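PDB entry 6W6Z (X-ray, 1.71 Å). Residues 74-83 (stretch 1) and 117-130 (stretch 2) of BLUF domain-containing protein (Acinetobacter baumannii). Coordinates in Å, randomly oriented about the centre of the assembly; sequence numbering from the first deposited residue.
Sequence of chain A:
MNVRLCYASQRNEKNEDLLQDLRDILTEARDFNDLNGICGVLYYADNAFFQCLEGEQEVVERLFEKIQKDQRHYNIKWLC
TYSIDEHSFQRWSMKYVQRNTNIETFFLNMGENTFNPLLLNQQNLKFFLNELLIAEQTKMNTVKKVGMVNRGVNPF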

# COMPACT_ATOMS: atom_id res chain seq x y z
N TYR A 74 -3.81 12.23 0.82
CA TYR A 74 -3.10 13.46 1.27
C TYR A 74 -2.43 13.18 2.61
O TYR A 74 -2.59 12.06 3.16
CB TYR A 74 -4.07 14.65 1.38
CG TYR A 74 -5.07 14.53 2.50
CD1 TYR A 74 -6.20 13.73 2.40
CD2 TYR A 74 -4.91 15.26 3.65
CE1 TYR A 74 -7.10 13.62 3.45
CE2 TYR A 74 -5.81 15.20 4.69
CZ TYR A 74 -6.89 14.35 4.61
OH TYR A 74 -7.74 14.32 5.69
N ASN A 75 -1.65 14.14 3.12
CA ASN A 75 -0.97 13.96 4.43
C ASN A 75 -0.04 12.73 4.33
O ASN A 75 -0.07 11.88 5.21
CB ASN A 75 -1.99 13.75 5.55
CG ASN A 75 -1.45 13.99 6.95
OD1 ASN A 75 -1.44 15.13 7.40
ND2 ASN A 75 -1.04 12.94 7.66
N ILE A 76 0.78 12.65 3.30
CA ILE A 76 1.66 11.46 3.09
C ILE A 76 2.74 11.51 4.18
O ILE A 76 3.40 12.54 4.29
CB ILE A 76 2.24 11.40 1.65
CG1 ILE A 76 1.25 10.91 0.58
CG2 ILE A 76 3.46 10.48 1.60
CD1 ILE A 76 0.10 11.81 0.27
N LYS A 77 2.91 10.43 4.93
CA LYS A 77 3.97 10.24 5.93
C LYS A 77 4.96 9.16 5.44
O LYS A 77 4.70 7.94 5.60
CB LYS A 77 3.33 9.86 7.27
CG LYS A 77 4.31 9.61 8.41
CD LYS A 77 3.60 9.18 9.69
CE LYS A 77 4.53 9.12 10.87
NZ LYS A 77 4.00 8.23 11.92
N TRP A 78 6.09 9.61 4.91
CA TRP A 78 7.19 8.73 4.44
C TRP A 78 7.84 8.07 5.65
O TRP A 78 8.35 8.79 6.54
CB TRP A 78 8.17 9.56 3.61
CG TRP A 78 9.30 8.81 2.99
CD1 TRP A 78 9.46 7.46 2.89
CD2 TRP A 78 10.38 9.40 2.25
NE1 TRP A 78 10.59 7.17 2.19
CE2 TRP A 78 11.18 8.34 1.77
CE3 TRP A 78 10.75 10.72 1.97
CZ2 TRP A 78 12.33 8.58 1.03
CZ3 TRP A 78 11.88 10.95 1.23
CH2 TRP A 78 12.67 9.89 0.77
N LEU A 79 7.81 6.74 5.73
CA LEU A 79 8.32 6.03 6.92
C LEU A 79 9.78 5.65 6.71
O LEU A 79 10.60 5.92 7.61
CB LEU A 79 7.44 4.81 7.19
CG LEU A 79 6.08 5.20 7.72
CD1 LEU A 79 5.12 4.01 7.68
CD2 LEU A 79 6.23 5.74 9.14
N CYS A 80 10.10 5.03 5.60
CA CYS A 80 11.50 4.60 5.40
C CYS A 80 11.70 4.19 3.96
O CYS A 80 10.70 3.89 3.27
CB CYS A 80 11.86 3.42 6.30
SG CYS A 80 10.74 2.03 6.02
N THR A 81 12.97 4.19 3.57
CA THR A 81 13.47 3.52 2.36
C THR A 81 14.71 2.74 2.75
O THR A 81 15.53 3.34 3.42
CB THR A 81 13.85 4.54 1.28
OG1 THR A 81 12.76 5.47 1.16
CG2 THR A 81 14.16 3.82 -0.01
N TYR A 82 14.84 1.49 2.34
CA TYR A 82 16.09 0.76 2.63
C TYR A 82 16.38 -0.26 1.54
O TYR A 82 15.46 -0.70 0.86
CB TYR A 82 15.98 0.16 4.04
CG TYR A 82 14.83 -0.76 4.28
CD1 TYR A 82 13.63 -0.31 4.76
CD2 TYR A 82 14.94 -2.12 4.02
CE1 TYR A 82 12.57 -1.17 4.99
CE2 TYR A 82 13.90 -3.00 4.24
CZ TYR A 82 12.70 -2.53 4.74
OH TYR A 82 11.64 -3.37 4.97
N SER A 83 17.65 -0.63 1.43
CA SER A 83 18.13 -1.75 0.60
C SER A 83 17.47 -3.06 1.05
O SER A 83 17.47 -3.33 2.28
CB SER A 83 19.63 -1.85 0.68
OG SER A 83 20.05 -2.95 -0.10
N PRO A 117 -2.95 3.38 9.82
CA PRO A 117 -1.52 3.14 9.77
C PRO A 117 -0.65 4.40 9.94
O PRO A 117 0.52 4.27 10.17
CB PRO A 117 -1.27 2.50 8.39
CG PRO A 117 -2.52 2.73 7.60
CD PRO A 117 -3.63 3.10 8.56
N LEU A 118 -1.23 5.60 9.91
CA LEU A 118 -0.44 6.81 10.25
C LEU A 118 0.07 6.74 11.70
O LEU A 118 1.00 7.50 12.01
CB LEU A 118 -1.30 8.06 10.01
CG LEU A 118 -1.50 8.43 8.55
CD1 LEU A 118 -2.65 9.42 8.38
CD2 LEU A 118 -0.23 9.00 7.97
N LEU A 119 -0.53 5.89 12.56
CA LEU A 119 -0.11 5.69 13.97
C LEU A 119 1.15 4.80 14.04
O LEU A 119 1.67 4.66 15.15
CB LEU A 119 -1.22 4.97 14.74
CG LEU A 119 -2.57 5.68 14.82
CD1 LEU A 119 -3.64 4.72 15.32
CD2 LEU A 119 -2.49 6.90 15.70
N LEU A 120 1.56 4.14 12.96
CA LEU A 120 2.73 3.21 13.01
C LEU A 120 4.05 4.00 13.03
O LEU A 120 4.14 5.07 12.38
CB LEU A 120 2.71 2.28 11.79
CG LEU A 120 1.58 1.25 11.71
CD1 LEU A 120 1.67 0.53 10.37
CD2 LEU A 120 1.62 0.26 12.86
N ASN A 121 5.07 3.47 13.72
CA ASN A 121 6.47 3.96 13.64
C ASN A 121 7.30 2.91 12.89
O ASN A 121 6.79 1.82 12.59
CB ASN A 121 7.00 4.37 15.02
CG ASN A 121 7.17 3.21 15.98
OD1 ASN A 121 7.67 2.14 15.59
ND2 ASN A 121 6.77 3.40 17.24
N GLN A 122 8.55 3.23 12.57
CA GLN A 122 9.42 2.36 11.75
C GLN A 122 9.66 1.01 12.45
O GLN A 122 9.75 -0.02 11.76
CB GLN A 122 10.71 3.08 11.43
CG GLN A 122 10.53 4.26 10.50
CD GLN A 122 10.24 5.56 11.21
OE1 GLN A 122 9.86 5.59 12.39
NE2 GLN A 122 10.35 6.65 10.46
N GLN A 123 9.73 1.00 13.78
CA GLN A 123 9.97 -0.25 14.54
C GLN A 123 8.76 -1.19 14.38
O GLN A 123 8.96 -2.41 14.33
CB GLN A 123 10.25 0.03 16.01
CG GLN A 123 11.55 0.80 16.24
CD GLN A 123 12.79 -0.05 16.02
OE1 GLN A 123 12.74 -1.27 15.92
NE2 GLN A 123 13.94 0.61 15.99
N ASN A 124 7.55 -0.65 14.30
CA ASN A 124 6.32 -1.47 14.14
C ASN A 124 6.31 -2.27 12.84
O ASN A 124 5.51 -3.27 12.76
CB ASN A 124 5.05 -0.62 14.19
CG ASN A 124 4.88 0.11 15.50
OD1 ASN A 124 4.41 1.24 15.49
ND2 ASN A 124 5.22 -0.55 16.60
N LEU A 125 7.07 -1.83 11.82
CA LEU A 125 7.07 -2.42 10.45
C LEU A 125 7.63 -3.84 10.45
O LEU A 125 7.17 -4.62 9.60
CB LEU A 125 7.87 -1.52 9.49
CG LEU A 125 7.34 -0.10 9.34
CD1 LEU A 125 8.03 0.61 8.19
CD2 LEU A 125 5.82 -0.07 9.16
N LYS A 126 8.54 -4.18 11.38
CA LYS A 126 8.90 -5.60 11.68
C LYS A 126 7.61 -6.42 11.63
O LYS A 126 7.42 -7.17 10.62
CB LYS A 126 9.57 -5.76 13.05
N PHE A 127 6.72 -6.21 12.60
CA PHE A 127 5.48 -7.02 12.80
C PHE A 127 4.46 -6.70 11.71
O PHE A 127 3.82 -7.64 11.22
CB PHE A 127 4.84 -6.76 14.16
N PHE A 128 4.29 -5.42 11.36
CA PHE A 128 3.20 -5.00 10.44
C PHE A 128 3.43 -5.54 9.03
O PHE A 128 2.45 -6.08 8.47
CB PHE A 128 2.98 -3.50 10.38
CG PHE A 128 1.68 -3.10 9.71
CD1 PHE A 128 0.45 -3.48 10.24
CD2 PHE A 128 1.69 -2.30 8.57
CE1 PHE A 128 -0.73 -3.08 9.64
CE2 PHE A 128 0.50 -1.89 7.98
CZ PHE A 128 -0.71 -2.26 8.54
N LEU A 129 4.64 -5.43 8.49
CA LEU A 129 4.92 -6.02 7.16
C LEU A 129 4.68 -7.53 7.21
O LEU A 129 4.10 -8.08 6.24
CB LEU A 129 6.35 -5.70 6.73
CG LEU A 129 6.61 -4.27 6.28
CD1 LEU A 129 8.09 -4.09 5.94
CD2 LEU A 129 5.74 -3.90 5.08
N ASN A 130 5.07 -8.20 8.30
CA ASN A 130 4.90 -9.67 8.38
C ASN A 130 3.41 -9.97 8.36
O ASN A 130 3.04 -10.91 7.62
CB ASN A 130 5.63 -10.29 9.57
CG ASN A 130 5.32 -11.76 9.66
OD1 ASN A 130 5.84 -12.57 8.88
ND2 ASN A 130 4.39 -12.11 10.54
O HOH W 1 2.77 5.86 10.40

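The strand of stretch 1 meets a segment that changes character as it goes: a 3-10 turn at 117-119, a loop, then a helix whose axis runs at 90° to the strand, 12.3 Å away at closest approach. That wide gap is filled by side chains, and the backbones come nearer at Gln122, where Leu79 CA lies 6.2 Å from Gln122 CA. The two stretches bury 470 Å² between them.

The polar rule is that long side chains reach for main-chain carbonyls. Lys77, with all four chi angles t, extends its amine to the end of the 3-10 turn, where NZ donates to Leu118 O at 3.1 Å and, weakly, to Leu120 O at 3.2 Å. Water 1 completes the site: it accepts from Lys77 NZ at 3.1 Å and donates to Pro117 O at 2.8 Å and Leu120 O at 2.5 Å, so one ammonium and one water tie together three carbonyls, of which Pro117 O also accepts the turn's own bond from Leu120 N. Traffic also runs the other way, since Gln122 NE2 donates to Leu79 O at 3.0 Å, tying stretch 2 to the strand backbone.

Apolar contacts lie beside these bonds. The aliphatic part of Lys77 serves as a greasy wall, its CB 3.7 Å from Leu118 CD2, while the charge is spent farther out. Leu79, buried and pointing toward stretch 2, places CB 4.4 Å from Leu125 CD1; the same methyl meets Cys80 SG at 3.8 Å, so one helix leucine serves two consecutive strand residues. One helical turn on, Leu129 CD1 sits 3.7 Å from Tyr82 OH, a van der Waals contact, the hydroxyl being hydrogen-bonded elsewhere in the structure.

Stretch 2 also braces itself: Asn121 N donates to Asn124 OD1 at 2.9 Å, and Asn124 N returns a bond to Asn121 OD1 at 3.1 Å.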